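Local coordinates for KLLA0E08119p (Kluyveromyces lactis, PDB 3VA7), which probably catalyses the ATP- and biotin-dependent carboxylation of urea to urea-1-carboxylate, this piece comprising its biotin carboxylase, carboxyltransferase and biotin-carrier parts, at residues 857-869 with 881-893. Residues are numbered along the deposited sequence; the frame is centred on the assembly and turned at random.
Sequences FDLNICYRINRLI and VEMSQGVRSVLIE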
loop_
_atom_site.group_PDB
_atom_site.type_symbol
_atom_site.label_atom_id
_atom_site.label_comp_id
_atom_site.label_asym_id
_atom_site.label_seq_id
_atom_site.Cartn_x
_atom_site.Cartn_y
_atom_site.Cartn_z
ATOM N N PHE A 857 2.573 35.919 4.711
ATOM C CA PHE A 857 1.361 35.188 4.742
ATOM C C PHE A 857 0.282 36.220 4.979
ATOM O O PHE A 857 0.525 37.230 5.662
ATOM C CB PHE A 857 1.346 34.140 5.838
ATOM C CG PHE A 857 -0.015 33.669 6.164
ATOM C CD1 PHE A 857 -0.634 32.720 5.379
ATOM C CD2 PHE A 857 -0.712 34.221 7.242
ATOM C CE1 PHE A 857 -1.914 32.284 5.670
ATOM C CE2 PHE A 857 -2.034 33.816 7.543
ATOM C CZ PHE A 857 -2.646 32.850 6.748
ATOM N N ASP A 858 -0.895 35.925 4.415
ATOM C CA ASP A 858 -2.098 36.713 4.490
ATOM C C ASP A 858 -3.222 35.750 4.090
ATOM O O ASP A 858 -3.249 35.283 2.958
ATOM C CB ASP A 858 -1.980 37.895 3.503
ATOM C CG ASP A 858 -3.233 38.758 3.459
ATOM O OD1 ASP A 858 -3.151 39.919 2.986
ATOM O OD2 ASP A 858 -4.306 38.263 3.860
ATOM N N LEU A 859 -4.124 35.425 5.013
ATOM C CA LEU A 859 -5.257 34.556 4.694
ATOM C C LEU A 859 -6.030 34.925 3.424
ATOM O O LEU A 859 -6.513 34.023 2.726
ATOM C CB LEU A 859 -6.267 34.530 5.822
ATOM C CG LEU A 859 -6.507 33.269 6.652
ATOM C CD1 LEU A 859 -7.689 33.494 7.551
ATOM C CD2 LEU A 859 -6.722 32.057 5.800
ATOM N N ASN A 860 -6.175 36.225 3.123
ATOM C CA ASN A 860 -6.957 36.626 1.955
ATOM C C ASN A 860 -6.441 36.030 0.642
ATOM O O ASN A 860 -7.224 35.525 -0.198
ATOM C CB ASN A 860 -7.061 38.137 1.867
ATOM C CG ASN A 860 -8.141 38.693 2.790
ATOM O OD1 ASN A 860 -9.238 38.126 2.934
ATOM N ND2 ASN A 860 -7.815 39.786 3.448
ATOM N N ILE A 861 -5.124 36.095 0.478
ATOM C CA ILE A 861 -4.434 35.457 -0.611
ATOM C C ILE A 861 -4.795 33.940 -0.784
ATOM O O ILE A 861 -4.825 33.407 -1.902
ATOM C CB ILE A 861 -2.933 35.751 -0.450
ATOM C CG1 ILE A 861 -2.669 37.195 -0.906
ATOM C CG2 ILE A 861 -2.103 34.764 -1.170
ATOM C CD1 ILE A 861 -1.199 37.698 -0.677
ATOM N N CYS A 862 -5.125 33.258 0.289
ATOM C CA CYS A 862 -5.512 31.869 0.173
ATOM C C CYS A 862 -6.853 31.794 -0.474
ATOM O O CYS A 862 -7.107 30.897 -1.272
ATOM C CB CYS A 862 -5.580 31.140 1.565
ATOM S SG CYS A 862 -4.027 31.272 2.472
ATOM N N TYR A 863 -7.757 32.696 -0.099
ATOM C CA TYR A 863 -9.054 32.676 -0.739
ATOM C C TYR A 863 -8.895 33.054 -2.220
ATOM O O TYR A 863 -9.546 32.465 -3.105
ATOM C CB TYR A 863 -10.065 33.546 -0.041
ATOM C CG TYR A 863 -11.427 33.282 -0.597
ATOM C CD1 TYR A 863 -11.976 32.002 -0.553
ATOM C CD2 TYR A 863 -12.147 34.303 -1.244
ATOM C CE1 TYR A 863 -13.221 31.751 -1.103
ATOM C CE2 TYR A 863 -13.418 34.064 -1.795
ATOM C CZ TYR A 863 -13.937 32.799 -1.723
ATOM O OH TYR A 863 -15.191 32.557 -2.276
ATOM N N ARG A 864 -7.950 33.943 -2.480
ATOM C CA ARG A 864 -7.718 34.441 -3.810
ATOM C C ARG A 864 -7.252 33.341 -4.754
ATOM O O ARG A 864 -7.667 33.306 -5.949
ATOM C CB ARG A 864 -6.721 35.608 -3.779
ATOM C CG ARG A 864 -6.282 36.103 -5.139
ATOM C CD ARG A 864 -5.684 37.468 -4.996
ATOM N NE ARG A 864 -5.723 38.125 -6.291
ATOM C CZ ARG A 864 -6.609 39.059 -6.686
ATOM N NH1 ARG A 864 -7.554 39.549 -5.870
ATOM N NH2 ARG A 864 -6.537 39.505 -7.942
ATOM N N ILE A 865 -6.400 32.448 -4.225
ATOM C CA ILE A 865 -5.891 31.319 -5.020
ATOM C C ILE A 865 -7.093 30.456 -5.339
ATOM O O ILE A 865 -7.248 29.910 -6.456
ATOM C CB ILE A 865 -4.863 30.501 -4.226
ATOM C CG1 ILE A 865 -3.612 31.363 -3.952
ATOM C CG2 ILE A 865 -4.578 29.111 -4.884
ATOM C CD1 ILE A 865 -2.804 30.780 -2.821
ATOM N N ASN A 866 -7.989 30.360 -4.370
ATOM C CA ASN A 866 -9.144 29.572 -4.625
ATOM C C ASN A 866 -9.957 30.217 -5.795
ATOM O O ASN A 866 -10.543 29.506 -6.633
ATOM C CB ASN A 866 -9.917 29.397 -3.347
ATOM C CG ASN A 866 -11.337 29.244 -3.592
ATOM O OD1 ASN A 866 -11.896 28.150 -3.570
ATOM N ND2 ASN A 866 -11.974 30.364 -3.854
ATOM N N ARG A 867 -9.923 31.543 -5.894
ATOM C CA ARG A 867 -10.750 32.276 -6.868
ATOM C C ARG A 867 -10.070 32.195 -8.269
ATOM O O ARG A 867 -10.741 31.988 -9.264
ATOM C CB ARG A 867 -10.989 33.746 -6.409
ATOM C CG ARG A 867 -12.147 34.046 -5.452
ATOM C CD ARG A 867 -12.957 32.789 -4.997
ATOM N NE ARG A 867 -14.195 32.556 -5.727
ATOM C CZ ARG A 867 -14.871 31.407 -5.798
ATOM N NH1 ARG A 867 -14.452 30.286 -5.189
ATOM N NH2 ARG A 867 -16.004 31.371 -6.527
ATOM N N LEU A 868 -8.745 32.358 -8.337
ATOM C CA LEU A 868 -8.001 32.105 -9.571
ATOM C C LEU A 868 -8.355 30.734 -10.158
ATOM O O LEU A 868 -8.673 30.646 -11.329
ATOM C CB LEU A 868 -6.475 32.250 -9.366
ATOM C CG LEU A 868 -5.684 32.070 -10.658
ATOM C CD1 LEU A 868 -6.167 33.101 -11.666
ATOM C CD2 LEU A 868 -4.160 32.256 -10.506
ATOM N N ILE A 869 -8.345 29.685 -9.334
ATOM C CA ILE A 869 -8.624 28.350 -9.784
ATOM C C ILE A 869 -10.013 28.363 -10.340
ATOM O O ILE A 869 -10.280 27.734 -11.364
ATOM C CB ILE A 869 -8.500 27.292 -8.620
ATOM C CG1 ILE A 869 -7.014 27.058 -8.229
ATOM C CG2 ILE A 869 -9.207 25.992 -8.975
ATOM C CD1 ILE A 869 -6.814 26.349 -6.928
ATOM N N VAL A 881 -3.464 21.446 -17.122
ATOM C CA VAL A 881 -3.508 20.053 -16.626
ATOM C C VAL A 881 -3.935 19.920 -15.148
ATOM O O VAL A 881 -4.762 19.075 -14.810
ATOM C CB VAL A 881 -2.197 19.305 -16.930
ATOM C CG1 VAL A 881 -2.122 17.951 -16.188
ATOM C CG2 VAL A 881 -2.069 19.146 -18.438
ATOM N N GLU A 882 -3.402 20.782 -14.291
ATOM C CA GLU A 882 -3.624 20.668 -12.857
ATOM C C GLU A 882 -3.119 21.944 -12.159
ATOM O O GLU A 882 -2.062 22.474 -12.482
ATOM C CB GLU A 882 -2.963 19.398 -12.308
ATOM C CG GLU A 882 -3.008 19.325 -10.825
ATOM C CD GLU A 882 -2.579 17.984 -10.219
ATOM O OE1 GLU A 882 -3.123 17.657 -9.154
ATOM O OE2 GLU A 882 -1.688 17.300 -10.754
ATOM N N MET A 883 -3.926 22.479 -11.255
ATOM C CA MET A 883 -3.513 23.647 -10.491
ATOM C C MET A 883 -3.360 23.212 -9.056
ATOM O O MET A 883 -4.314 22.662 -8.458
ATOM C CB MET A 883 -4.539 24.770 -10.628
ATOM C CG MET A 883 -4.845 25.020 -12.046
ATOM S SD MET A 883 -6.295 26.015 -12.415
ATOM C CE MET A 883 -5.590 27.578 -11.996
ATOM N N SER A 884 -2.178 23.478 -8.511
ATOM C CA SER A 884 -1.802 23.002 -7.185
ATOM C C SER A 884 -1.628 24.094 -6.139
ATOM O O SER A 884 -0.678 24.840 -6.225
ATOM C CB SER A 884 -0.517 22.223 -7.343
ATOM O OG SER A 884 -0.841 21.067 -8.061
ATOM N N GLN A 885 -2.542 24.180 -5.162
ATOM C CA GLN A 885 -2.478 25.203 -4.079
ATOM C C GLN A 885 -1.303 25.104 -3.081
ATOM O O GLN A 885 -1.094 24.039 -2.443
ATOM C CB GLN A 885 -3.746 25.184 -3.234
ATOM C CG GLN A 885 -4.488 26.386 -3.401
ATOM C CD GLN A 885 -5.426 26.761 -2.286
ATOM O OE1 GLN A 885 -5.150 27.696 -1.525
ATOM N NE2 GLN A 885 -6.602 26.128 -2.262
ATOM N N GLY A 886 -0.583 26.223 -2.939
ATOM C CA GLY A 886 0.345 26.401 -1.841
ATOM C C GLY A 886 -0.074 27.557 -0.929
ATOM O O GLY A 886 -1.188 28.054 -1.008
ATOM N N VAL A 887 0.836 28.037 -0.098
ATOM C CA VAL A 887 0.459 28.986 0.924
ATOM C C VAL A 887 0.069 30.343 0.349
ATOM O O VAL A 887 -0.921 30.940 0.784
ATOM C CB VAL A 887 1.565 29.125 1.979
ATOM C CG1 VAL A 887 1.379 30.440 2.791
ATOM C CG2 VAL A 887 1.600 27.830 2.857
ATOM N N ARG A 888 0.820 30.811 -0.635
ATOM C CA ARG A 888 0.542 32.108 -1.224
ATOM C C ARG A 888 0.751 32.039 -2.773
ATOM O O ARG A 888 1.011 33.039 -3.436
ATOM C CB ARG A 888 1.493 33.132 -0.597
ATOM C CG ARG A 888 2.935 32.823 -0.892
ATOM C CD ARG A 888 3.801 33.877 -0.325
ATOM N NE ARG A 888 4.211 34.894 -1.293
ATOM C CZ ARG A 888 5.299 34.831 -2.046
ATOM N NH1 ARG A 888 6.098 33.792 -2.009
ATOM N NH2 ARG A 888 5.581 35.835 -2.854
ATOM N N SER A 889 0.644 30.836 -3.321
ATOM C CA SER A 889 0.989 30.583 -4.684
ATOM C C SER A 889 0.126 29.442 -5.204
ATOM O O SER A 889 -0.620 28.788 -4.439
ATOM C CB SER A 889 2.451 30.194 -4.762
ATOM O OG SER A 889 2.515 28.843 -4.309
ATOM N N VAL A 890 0.216 29.198 -6.512
ATOM C CA VAL A 890 -0.446 28.029 -7.088
ATOM C C VAL A 890 0.371 27.647 -8.261
ATOM O O VAL A 890 0.900 28.501 -9.000
ATOM C CB VAL A 890 -1.956 28.295 -7.539
ATOM C CG1 VAL A 890 -2.065 29.599 -8.419
ATOM C CG2 VAL A 890 -2.571 27.067 -8.279
ATOM N N LEU A 891 0.523 26.362 -8.451
ATOM C CA LEU A 891 1.355 25.958 -9.549
ATOM C C LEU A 891 0.424 25.437 -10.636
ATOM O O LEU A 891 -0.475 24.648 -10.366
ATOM C CB LEU A 891 2.353 24.915 -9.072
ATOM C CG LEU A 891 3.216 24.327 -10.160
ATOM C CD1 LEU A 891 4.306 25.316 -10.565
ATOM C CD2 LEU A 891 3.755 22.999 -9.710
ATOM N N ILE A 892 0.652 25.899 -11.854
ATOM C CA ILE A 892 -0.198 25.587 -12.952
ATOM C C ILE A 892 0.539 24.734 -13.953
ATOM O O ILE A 892 1.552 25.185 -14.535
ATOM C CB ILE A 892 -0.612 26.889 -13.607
ATOM C CG1 ILE A 892 -1.668 27.531 -12.736
ATOM C CG2 ILE A 892 -1.231 26.632 -14.983
ATOM C CD1 ILE A 892 -1.504 28.890 -12.598
ATOM N N GLU A 893 0.052 23.506 -14.142
ATOM C CA GLU A 893 0.700 22.593 -15.066
ATOM C C GLU A 893 -0.023 22.655 -16.368
ATOM O O GLU A 893 -1.289 22.620 -16.395
ATOM C CB GLU A 893 0.747 21.137 -14.572
ATOM C CG GLU A 893 1.634 20.221 -15.444
ATOM C CD GLU A 893 1.561 18.714 -15.086
ATOM O OE1 GLU A 893 1.009 18.349 -14.042
ATOM O OE2 GLU A 893 2.043 17.864 -15.878
HETATM O O HOH W 1 -1.346 33.366 1.950
HETATM O O HOH W 2 -9.208 26.463 -2.275
#
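Ile865 meets the hairpin of strands 881-885 and 889-893 with two branches, an example of how beta-branched residues spaced along one helix face pack on a hairpin. With CG1 anti to its carbonyl carbon (chi1 -65°), its CD1 reaches the turn backbone, 3.4 Å from Ser889 O, while CG2 faces Val890 CB at 3.8 Å. One helical turn earlier, Ile861 CG2 rests against Arg888 CA at 3.7 Å, and the Ile861 side chain runs alongside that of Arg888 in the same sense. Farther along, Ile869 and Met883 pass each other running in opposite senses, and the bend at Met883 chi3 (76°) puts CE 3.8 Å from Ile869 CA. At the other end, Val887 CG1 approaches the edge of the Phe857 ring.

No direct hydrogen bond links the segments; instead, a water donates to both Asp858 O and Val887 O, the latter at 2.7 Å. Asp858 N-caps the helix, its OD2 accepting from Asn860 N, and Arg888 NE is held by Tyr852 O.

Both segments belong to the carboxyltransferase C and D region, with the side chain of Val887 about 11 Å from the bound urea. Helix segment 859-869 runs nearly antiparallel to strand 881-885 (173°) and packs over an antiparallel sheet, in which strand 847-852 flanks 889-893, while Leu987 of strand 984-989 touches Phe857, Cys862 and Val887.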